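Local coordinates for protein unsaturated glucuronyl hydrolase (Streptococcus agalactiae, PDB 2ZZR) that hydrolyses unsaturated glycosaminoglycan disaccharides, releasing the unsaturated uronic acid from chondroitin, hyaluronan and heparin fragments, at residues L181-Y186 with R260-Y265. Numbering follows the deposited sequence.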
loop_
_atom_site.group_PDB
_atom_site.type_symbol
_atom_site.label_atom_id
_atom_site.label_comp_id
_atom_site.label_asym_id
_atom_site.label_seq_id
_atom_site.Cartn_x
_atom_site.Cartn_y
_atom_site.Cartn_z
ATOM N N LEU A 181 -5.289 -10.645 0.695
ATOM C CA LEU A 181 -5.996 -11.378 1.745
ATOM C C LEU A 181 -6.736 -12.584 1.175
ATOM O O LEU A 181 -6.750 -13.662 1.779
ATOM C CB LEU A 181 -6.980 -10.430 2.455
ATOM C CG LEU A 181 -7.992 -10.987 3.461
ATOM C CD1 LEU A 181 -7.267 -11.663 4.624
ATOM C CD2 LEU A 181 -8.888 -9.865 3.954
ATOM N N LEU A 182 -7.339 -12.402 0.000
ATOM C CA LEU A 182 -8.085 -13.477 -0.653
ATOM C C LEU A 182 -7.176 -14.568 -1.217
ATOM O O LEU A 182 -7.510 -15.752 -1.129
ATOM C CB LEU A 182 -9.014 -12.925 -1.733
ATOM C CG LEU A 182 -10.022 -11.892 -1.228
ATOM C CD1 LEU A 182 -10.902 -11.434 -2.376
ATOM C CD2 LEU A 182 -10.872 -12.447 -0.077
ATOM N N PHE A 183 -6.030 -14.179 -1.780
ATOM C CA PHE A 183 -5.041 -15.164 -2.230
ATOM C C PHE A 183 -4.523 -15.992 -1.050
ATOM O O PHE A 183 -4.294 -17.194 -1.196
ATOM C CB PHE A 183 -3.871 -14.508 -2.966
ATOM C CG PHE A 183 -4.203 -14.041 -4.372
ATOM C CD1 PHE A 183 -3.986 -12.718 -4.743
ATOM C CD2 PHE A 183 -4.704 -14.931 -5.327
ATOM C CE1 PHE A 183 -4.269 -12.277 -6.041
ATOM C CE2 PHE A 183 -4.994 -14.502 -6.628
ATOM C CZ PHE A 183 -4.775 -13.170 -6.984
ATOM N N PHE A 184 -4.345 -15.349 0.105
ATOM C CA PHE A 184 -3.933 -16.053 1.326
ATOM C C PHE A 184 -5.004 -17.059 1.757
ATOM O O PHE A 184 -4.697 -18.224 2.044
ATOM C CB PHE A 184 -3.632 -15.070 2.466
ATOM C CG PHE A 184 -3.328 -15.745 3.781
ATOM C CD1 PHE A 184 -2.044 -16.204 4.056
ATOM C CD2 PHE A 184 -4.329 -15.937 4.730
ATOM C CE1 PHE A 184 -1.755 -16.844 5.267
ATOM C CE2 PHE A 184 -4.051 -16.575 5.944
ATOM C CZ PHE A 184 -2.761 -17.018 6.214
ATOM N N ALA A 185 -6.258 -16.611 1.799
ATOM C CA ALA A 185 -7.368 -17.493 2.174
ATOM C C ALA A 185 -7.465 -18.695 1.240
ATOM O O ALA A 185 -7.728 -19.813 1.692
ATOM C CB ALA A 185 -8.682 -16.726 2.211
ATOM N N TYR A 186 -7.227 -18.474 -0.051
ATOM C CA TYR A 186 -7.189 -19.572 -1.014
ATOM C C TYR A 186 -6.105 -20.590 -0.652
ATOM O O TYR A 186 -6.358 -21.799 -0.643
ATOM C CB TYR A 186 -6.967 -19.063 -2.441
ATOM C CG TYR A 186 -6.564 -20.172 -3.386
ATOM C CD1 TYR A 186 -7.477 -21.163 -3.760
ATOM C CD2 TYR A 186 -5.263 -20.249 -3.879
ATOM C CE1 TYR A 186 -7.102 -22.196 -4.615
ATOM C CE2 TYR A 186 -4.879 -21.276 -4.729
ATOM C CZ TYR A 186 -5.802 -22.242 -5.093
ATOM O OH TYR A 186 -5.415 -23.251 -5.943
ATOM N N ARG A 260 2.602 -12.394 -8.114
ATOM C CA ARG A 260 3.100 -13.554 -7.353
ATOM C C ARG A 260 2.157 -14.736 -7.493
ATOM O O ARG A 260 2.587 -15.880 -7.618
ATOM C CB ARG A 260 3.176 -13.254 -5.861
ATOM C CG ARG A 260 4.106 -12.150 -5.435
ATOM C CD ARG A 260 3.968 -11.957 -3.923
ATOM N NE ARG A 260 2.601 -11.569 -3.550
ATOM C CZ ARG A 260 2.054 -11.758 -2.351
ATOM N NH1 ARG A 260 2.744 -12.343 -1.374
ATOM N NH2 ARG A 260 0.805 -11.366 -2.126
ATOM N N LYS A 261 0.863 -14.435 -7.454
ATOM C CA LYS A 261 -0.175 -15.442 -7.319
ATOM C C LYS A 261 -0.828 -15.811 -8.647
ATOM O O LYS A 261 -1.605 -16.775 -8.725
ATOM C CB LYS A 261 -1.233 -14.948 -6.329
ATOM C CG LYS A 261 -0.665 -14.458 -5.001
ATOM C CD LYS A 261 0.118 -15.558 -4.283
ATOM C CE LYS A 261 0.713 -15.057 -2.973
ATOM N NZ LYS A 261 1.497 -16.161 -2.321
ATOM N N MET A 262 -0.518 -15.049 -9.687
ATOM C CA MET A 262 -1.190 -15.208 -10.976
ATOM C C MET A 262 -0.220 -15.532 -12.096
ATOM O O MET A 262 -0.567 -16.264 -13.034
ATOM C CB MET A 262 -2.000 -13.949 -11.311
ATOM C CG MET A 262 -3.149 -13.719 -10.356
ATOM S SD MET A 262 -3.962 -12.129 -10.568
ATOM C CE MET A 262 -4.617 -12.301 -12.226
ATOM N N LYS A 263 0.988 -14.979 -11.994
ATOM C CA LYS A 263 2.073 -15.233 -12.950
ATOM C C LYS A 263 1.659 -14.999 -14.401
ATOM O O LYS A 263 1.969 -15.792 -15.303
ATOM C CB LYS A 263 2.664 -16.634 -12.738
ATOM C CG LYS A 263 3.401 -16.786 -11.399
ATOM C CD LYS A 263 4.516 -15.742 -11.290
ATOM C CE LYS A 263 5.351 -15.899 -10.028
ATOM N NZ LYS A 263 6.646 -16.584 -10.343
ATOM N N ASP A 264 0.954 -13.896 -14.616
ATOM C CA ASP A 264 0.573 -13.468 -15.955
ATOM C C ASP A 264 1.561 -12.393 -16.376
ATOM O O ASP A 264 1.631 -11.342 -15.748
ATOM C CB ASP A 264 -0.871 -12.938 -15.921
ATOM C CG ASP A 264 -1.341 -12.366 -17.253
ATOM O OD1 ASP A 264 -0.593 -12.399 -18.255
ATOM O OD2 ASP A 264 -2.488 -11.872 -17.280
ATOM N N TYR A 265 2.338 -12.662 -17.425
ATOM C CA TYR A 265 3.340 -11.699 -17.889
ATOM C C TYR A 265 2.750 -10.333 -18.278
ATOM O O TYR A 265 3.448 -9.319 -18.226
ATOM C CB TYR A 265 4.195 -12.270 -19.034
ATOM C CG TYR A 265 5.331 -11.352 -19.412
ATOM C CD1 TYR A 265 5.233 -10.511 -20.526
ATOM C CD2 TYR A 265 6.492 -11.291 -18.634
ATOM C CE1 TYR A 265 6.263 -9.653 -20.865
ATOM C CE2 TYR A 265 7.532 -10.430 -18.963
ATOM C CZ TYR A 265 7.409 -9.613 -20.078
ATOM O OH TYR A 265 8.428 -8.757 -20.403
#
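Lys261 NZ forms a salt bridge to Glu187 OE2, one residue beyond 181-186, and on its way there the lysine lays its aliphatic root over the ring of Phe183. Lys261 CB sits 3.6 Å from the Phe183 ring centroid and only 10° off the ring normal, a CH-pi contact almost over the centre of that face. Lys261 CG follows, 3.6 Å from Phe183 CG, where the ring joins its CB. The two side chains slide past one another in opposite directions: the lysine passes over the ring at CB and CG, and its end then leads away from Phe183. A bend at chi2 of Lys261 (-59°) turns the chain beyond CG, and its CE then lies over one face of the Arg260 guanidinium, 3.6 Å above the plane. That guanidinium is itself anchored, through a salt bridge from NH2 to the C-terminal carboxylate of Trp397.

Met262 meets the far end of the phenylalanine, crossing it at about a right angle. Its CG and SD each lie 3.8 Å from Phe183 CZ, and the sulfur approaches obliquely, 73° off the ring normal, in a Met-aromatic contact. Phe183 is buried, with Ala198 of helix 192-209 also packing against it, while Tyr203 of the same helix touches Met262. No hydrogen bond joins 181-186 to 260-265, and the contact rests on the CH-pi and Met-aromatic approaches to one ring; the charged end of Lys261 is held separately by Glu187. Away from the substrate site, this is helix-to-helix packing between 180-189 and the C-terminal end of 245-262, within the alpha-barrel fold of a family 88 glycoside hydrolase.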